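Local coordinates for ACT domain protein (Streptococcus pneumoniae, PDB 1ZPV) that is of unknown function but forms a homodimer with an ACT-domain fold, a module that in related proteins often binds small regulatory ligands such as amino acids, at residues M4-V10 / K76-A82; I18-V22 / Y44-M48. All blocks are in the same frame, centred on the assembly; numbering follows the deposited sequence.

Contact 1: residues M4-V10 / K76-A82; sequences MKAIITV and KINIQSA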
loop_
_atom_site.group_PDB
_atom_site.type_symbol
_atom_site.label_atom_id
_atom_site.label_comp_id
_atom_site.label_asym_id
_atom_site.label_seq_id
_atom_site.Cartn_x
_atom_site.Cartn_y
_atom_site.Cartn_z
HETATM N N MSE C 4 8.950 0.082 -24.669
HETATM C CA MSE C 4 9.321 -0.125 -23.288
HETATM C C MSE C 4 8.227 0.500 -22.440
HETATM O O MSE C 4 7.731 1.594 -22.770
HETATM C CB MSE C 4 10.689 0.536 -22.996
HETATM C CG MSE C 4 11.176 0.485 -21.570
HETATM SE SE MSE C 4 10.394 1.905 -20.413
HETATM C CE MSE C 4 11.954 2.105 -19.183
ATOM N N LYS C 5 7.852 -0.189 -21.362
ATOM C CA LYS C 5 6.978 0.385 -20.327
ATOM C C LYS C 5 7.448 -0.157 -18.999
ATOM O O LYS C 5 7.858 -1.325 -18.925
ATOM C CB LYS C 5 5.516 -0.008 -20.551
ATOM C CG LYS C 5 4.507 0.812 -19.756
ATOM C CD LYS C 5 3.098 0.770 -20.381
ATOM C CE LYS C 5 2.878 1.864 -21.433
ATOM N NZ LYS C 5 3.030 3.276 -20.903
ATOM N N ALA C 6 7.362 0.678 -17.952
ATOM C CA ALA C 6 7.827 0.315 -16.622
ATOM C C ALA C 6 7.079 1.040 -15.526
ATOM O O ALA C 6 6.495 2.090 -15.750
ATOM C CB ALA C 6 9.337 0.603 -16.476
ATOM N N ILE C 7 7.173 0.507 -14.314
ATOM C CA ILE C 7 6.588 1.148 -13.144
ATOM C C ILE C 7 7.736 1.461 -12.192
ATOM O O ILE C 7 8.512 0.579 -11.864
ATOM C CB ILE C 7 5.534 0.232 -12.448
ATOM C CG1 ILE C 7 4.391 -0.134 -13.431
ATOM C CG2 ILE C 7 4.944 0.946 -11.240
ATOM C CD1 ILE C 7 4.679 -1.372 -14.289
ATOM N N ILE C 8 7.853 2.730 -11.805
ATOM C CA ILE C 8 8.907 3.193 -10.928
ATOM C C ILE C 8 8.292 3.510 -9.577
ATOM O O ILE C 8 7.244 4.184 -9.475
ATOM C CB ILE C 8 9.599 4.462 -11.480
ATOM C CG1 ILE C 8 10.246 4.182 -12.840
ATOM C CG2 ILE C 8 10.592 5.094 -10.428
ATOM C CD1 ILE C 8 10.993 5.449 -13.495
ATOM N N THR C 9 8.943 3.053 -8.530
ATOM C CA THR C 9 8.418 3.332 -7.209
ATOM C C THR C 9 9.531 3.936 -6.375
ATOM O O THR C 9 10.719 3.562 -6.491
ATOM C CB THR C 9 7.789 2.075 -6.557
ATOM O OG1 THR C 9 8.748 1.049 -6.495
ATOM C CG2 THR C 9 6.653 1.540 -7.410
ATOM N N VAL C 10 9.149 4.893 -5.547
ATOM C CA VAL C 10 10.107 5.656 -4.767
ATOM C C VAL C 10 9.641 5.750 -3.315
ATOM O O VAL C 10 8.448 5.999 -3.053
ATOM C CB VAL C 10 10.244 7.124 -5.336
ATOM C CG1 VAL C 10 11.210 7.932 -4.478
ATOM C CG2 VAL C 10 10.636 7.116 -6.831
ATOM N N LYS C 76 14.900 5.254 -1.985
ATOM C CA LYS C 76 15.063 3.967 -2.620
ATOM C C LYS C 76 14.205 3.975 -3.868
ATOM O O LYS C 76 12.999 4.200 -3.777
ATOM C CB LYS C 76 14.639 2.882 -1.658
ATOM C CG LYS C 76 15.058 1.471 -2.080
ATOM C CD LYS C 76 16.560 1.243 -1.902
ATOM C CE LYS C 76 16.970 -0.061 -2.559
ATOM N NZ LYS C 76 15.926 -1.093 -2.279
ATOM N N ILE C 77 14.813 3.758 -5.032
ATOM C CA ILE C 77 14.024 3.754 -6.270
ATOM C C ILE C 77 14.007 2.357 -6.892
ATOM O O ILE C 77 15.055 1.800 -7.152
ATOM C CB ILE C 77 14.533 4.762 -7.293
ATOM C CG1 ILE C 77 14.535 6.164 -6.681
ATOM C CG2 ILE C 77 13.635 4.696 -8.600
ATOM C CD1 ILE C 77 15.190 7.284 -7.528
ATOM N N ASN C 78 12.819 1.833 -7.168
ATOM C CA ASN C 78 12.701 0.514 -7.779
ATOM C C ASN C 78 12.110 0.714 -9.179
ATOM O O ASN C 78 11.257 1.609 -9.381
ATOM C CB ASN C 78 11.846 -0.413 -6.887
ATOM C CG ASN C 78 12.635 -0.984 -5.665
ATOM O OD1 ASN C 78 13.049 -2.157 -5.662
ATOM N ND2 ASN C 78 12.836 -0.165 -4.640
ATOM N N ILE C 79 12.585 -0.039 -10.159
ATOM C CA ILE C 79 11.918 -0.023 -11.483
ATOM C C ILE C 79 11.592 -1.454 -11.917
ATOM O O ILE C 79 12.422 -2.367 -11.745
ATOM C CB ILE C 79 12.730 0.778 -12.556
ATOM C CG1 ILE C 79 11.991 0.826 -13.915
ATOM C CG2 ILE C 79 14.198 0.283 -12.656
ATOM C CD1 ILE C 79 12.618 1.813 -14.925
ATOM N N GLN C 80 10.388 -1.648 -12.466
ATOM C CA GLN C 80 9.920 -2.960 -12.872
ATOM C C GLN C 80 9.404 -2.838 -14.309
ATOM O O GLN C 80 8.519 -2.021 -14.557
ATOM C CB GLN C 80 8.776 -3.369 -11.929
ATOM C CG GLN C 80 8.052 -4.647 -12.282
ATOM C CD GLN C 80 8.968 -5.859 -12.215
ATOM O OE1 GLN C 80 9.414 -6.257 -11.137
ATOM N NE2 GLN C 80 9.265 -6.440 -13.380
ATOM N N SER C 81 9.928 -3.645 -15.236
ATOM C CA SER C 81 9.373 -3.687 -16.596
ATOM C C SER C 81 7.936 -4.176 -16.498
ATOM O O SER C 81 7.651 -5.163 -15.784
ATOM C CB SER C 81 10.174 -4.649 -17.494
ATOM O OG SER C 81 9.570 -4.711 -18.754
ATOM N N ALA C 82 7.056 -3.554 -17.276
ATOM C CA ALA C 82 5.651 -3.969 -17.396
ATOM C C ALA C 82 5.491 -5.322 -18.123
ATOM O O ALA C 82 4.452 -5.976 -17.995
ATOM C CB ALA C 82 4.866 -2.893 -18.136
HETATM O O HOH W 1 9.038 -2.809 -21.108
#

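Contact 2: residues I18-V22 / Y44-M48; sequences IVAGV and YFTMM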
loop_
_atom_site.group_PDB
_atom_site.type_symbol
_atom_site.label_atom_id
_atom_site.label_comp_id
_atom_site.label_asym_id
_atom_site.label_seq_id
_atom_site.Cartn_x
_atom_site.Cartn_y
_atom_site.Cartn_z
ATOM N N ILE C 18 12.132 15.711 -4.021
ATOM C CA ILE C 18 12.048 14.361 -4.622
ATOM C C ILE C 18 11.327 14.336 -5.968
ATOM O O ILE C 18 11.846 13.780 -6.943
ATOM C CB ILE C 18 11.476 13.285 -3.636
ATOM C CG1 ILE C 18 12.351 13.184 -2.364
ATOM C CG2 ILE C 18 11.382 11.890 -4.314
ATOM C CD1 ILE C 18 13.905 13.114 -2.685
ATOM N N VAL C 19 10.140 14.932 -6.025
ATOM C CA VAL C 19 9.396 15.013 -7.286
ATOM C C VAL C 19 10.232 15.632 -8.413
ATOM O O VAL C 19 10.277 15.106 -9.527
ATOM C CB VAL C 19 8.098 15.793 -7.148
ATOM C CG1 VAL C 19 7.444 15.915 -8.536
ATOM C CG2 VAL C 19 7.154 15.034 -6.159
ATOM N N ALA C 20 10.899 16.745 -8.118
ATOM C CA ALA C 20 11.759 17.373 -9.120
ATOM C C ALA C 20 12.925 16.470 -9.532
ATOM O O ALA C 20 13.259 16.373 -10.720
ATOM C CB ALA C 20 12.270 18.711 -8.623
ATOM N N GLY C 21 13.559 15.821 -8.544
ATOM C CA GLY C 21 14.763 15.015 -8.844
ATOM C C GLY C 21 14.367 13.829 -9.722
ATOM O O GLY C 21 14.994 13.545 -10.730
ATOM N N VAL C 22 13.306 13.138 -9.327
ATOM C CA VAL C 22 12.922 11.897 -9.988
ATOM C C VAL C 22 12.331 12.196 -11.378
ATOM O O VAL C 22 12.728 11.571 -12.354
ATOM C CB VAL C 22 11.982 11.036 -9.086
ATOM C CG1 VAL C 22 11.433 9.825 -9.861
ATOM C CG2 VAL C 22 12.744 10.509 -7.884
ATOM N N TYR C 44 6.860 8.363 5.756
ATOM C CA TYR C 44 7.614 8.314 4.486
ATOM C C TYR C 44 6.907 9.083 3.366
ATOM O O TYR C 44 5.693 9.257 3.396
ATOM C CB TYR C 44 7.821 6.837 4.072
ATOM C CG TYR C 44 8.432 6.033 5.183
ATOM C CD1 TYR C 44 9.771 6.156 5.511
ATOM C CD2 TYR C 44 7.639 5.187 5.953
ATOM C CE1 TYR C 44 10.310 5.440 6.576
ATOM C CE2 TYR C 44 8.152 4.482 6.988
ATOM C CZ TYR C 44 9.479 4.600 7.297
ATOM O OH TYR C 44 9.922 3.871 8.346
ATOM N N PHE C 45 7.692 9.577 2.410
ATOM C CA PHE C 45 7.183 10.166 1.198
ATOM C C PHE C 45 7.321 9.114 0.125
ATOM O O PHE C 45 8.369 8.479 0.013
ATOM C CB PHE C 45 7.980 11.420 0.792
ATOM C CG PHE C 45 7.512 11.998 -0.510
ATOM C CD1 PHE C 45 6.239 12.576 -0.602
ATOM C CD2 PHE C 45 8.304 11.928 -1.662
ATOM C CE1 PHE C 45 5.777 13.087 -1.804
ATOM C CE2 PHE C 45 7.817 12.463 -2.912
ATOM C CZ PHE C 45 6.574 13.018 -2.964
ATOM N N THR C 46 6.263 8.900 -0.648
ATOM C CA THR C 46 6.286 7.880 -1.668
ATOM C C THR C 46 5.772 8.429 -3.004
ATOM O O THR C 46 4.946 9.338 -3.035
ATOM C CB THR C 46 5.428 6.678 -1.285
ATOM O OG1 THR C 46 4.050 7.021 -1.441
ATOM C CG2 THR C 46 5.701 6.239 0.181
HETATM N N MSE C 47 6.315 7.932 -4.103
HETATM C CA MSE C 47 5.692 8.289 -5.386
HETATM C C MSE C 47 5.761 7.082 -6.267
HETATM O O MSE C 47 6.564 6.170 -6.025
HETATM C CB MSE C 47 6.328 9.532 -6.042
HETATM C CG MSE C 47 7.757 9.461 -6.243
HETATM SE SE MSE C 47 8.537 11.137 -6.895
HETATM C CE MSE C 47 8.113 11.017 -8.550
HETATM N N MSE C 48 4.903 7.061 -7.263
HETATM C CA MSE C 48 4.944 6.006 -8.245
HETATM C C MSE C 48 4.698 6.623 -9.601
HETATM O O MSE C 48 3.945 7.614 -9.712
HETATM C CB MSE C 48 3.928 4.936 -7.884
HETATM C CG MSE C 48 4.357 4.134 -6.651
HETATM SE SE MSE C 48 3.260 2.591 -6.309
HETATM C CE MSE C 48 4.403 1.527 -5.321
#

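Contact 1: residues M4-V10 / K76-A82
Five main-chain hydrogen bonds join 4-10 to 76-82, the first and last strands of the ACT domain, running antiparallel. Ile7 and Gln80 satisfy each other twice: Ile7 N gives to Gln80 O at 2.9 Å, and Gln80 N returns to Ile7 O at 3.0 Å. Thr9 and Asn78 do the same, with Thr9 N to Asn78 O at 2.9 Å and Asn78 N to Thr9 O at 2.8 Å. A fifth, nearly straight bond carries the pairing past Ser81, from Ala82 N to Lys5 O at 2.9 Å. Beside this bond a water bridges the segments, accepting from Lys5 N at 2.9 Å and hydrogen-bonding Ser81 OG at 3.1 Å. The NZ of Lys5 is engaged by Asp34 in a salt bridge. Ile8 and Ile79 share one face with Ala6, Val10 and Ile77, where Ile8 CG2 meets Ile77 CG2 at 3.6 Å. Helices 18-28 and 59-72 pack on that apolar face, while the other edge of strand 4-12 hydrogen-bonds to strand 44-53.

Contact 2: residues I18-V22 / Y44-M48
This is an apolar helix-on-sheet contact within the ferredoxin-like βαββαβ fold of the ACT domain: the first turn of helix 18-28 rests on strand 44-53. No hydrogen bond crosses between the segments, and their axes come no nearer than 10.3 Å, so the space between them is filled mainly by side chains. The helix runs at 36° to the strand. Alternation along the strand selects who takes part, with Phe45 and Met47 turned to the helix and Thr46 turned away; Thr46 and Met48 instead pack against the second subunit. Phe45 receives the start of the helix, Ile18 CB lying 3.8 Å from its CE2, while Val19 CG2 approaches the ring edge. Selenomethionine Met47 reaches further along the helix. Its SE lies 3.9 Å from Ile18 CG2 and 4.0 Å from Val19 CA, against the helix backbone itself. Val10 of the adjoining strand 4-12 also packs on Ile18, Val22 and Met47. One turn on from Ile18, the methyl CE of Met47 ends 3.8 Å from Val22 CG1.

Contact 2 is nested within the chain loop that contact 1 closes, and their centres are about 13 Å apart. Strand 4-12 joins them: one edge pairs with 76-82, the other with strand 44-53, where Val10 N lies 2.9 Å from Met47 O in a probable hydrogen bond. Beside it, Thr9 CG2 packs 3.1 Å from Met48 CE, on the face away from helix 18-28. The two contacts thus share one four-stranded sheet and its helix-covered apolar side. Both also meet the second subunit of the homodimer: Asn78 packs on Asn78 of the second subunit, Ala82 on Tyr44 of the second subunit, and Tyr44 on its Ala82. A bound potassium ion lies about 8 Å from the side chain of Gln80 in contact 1.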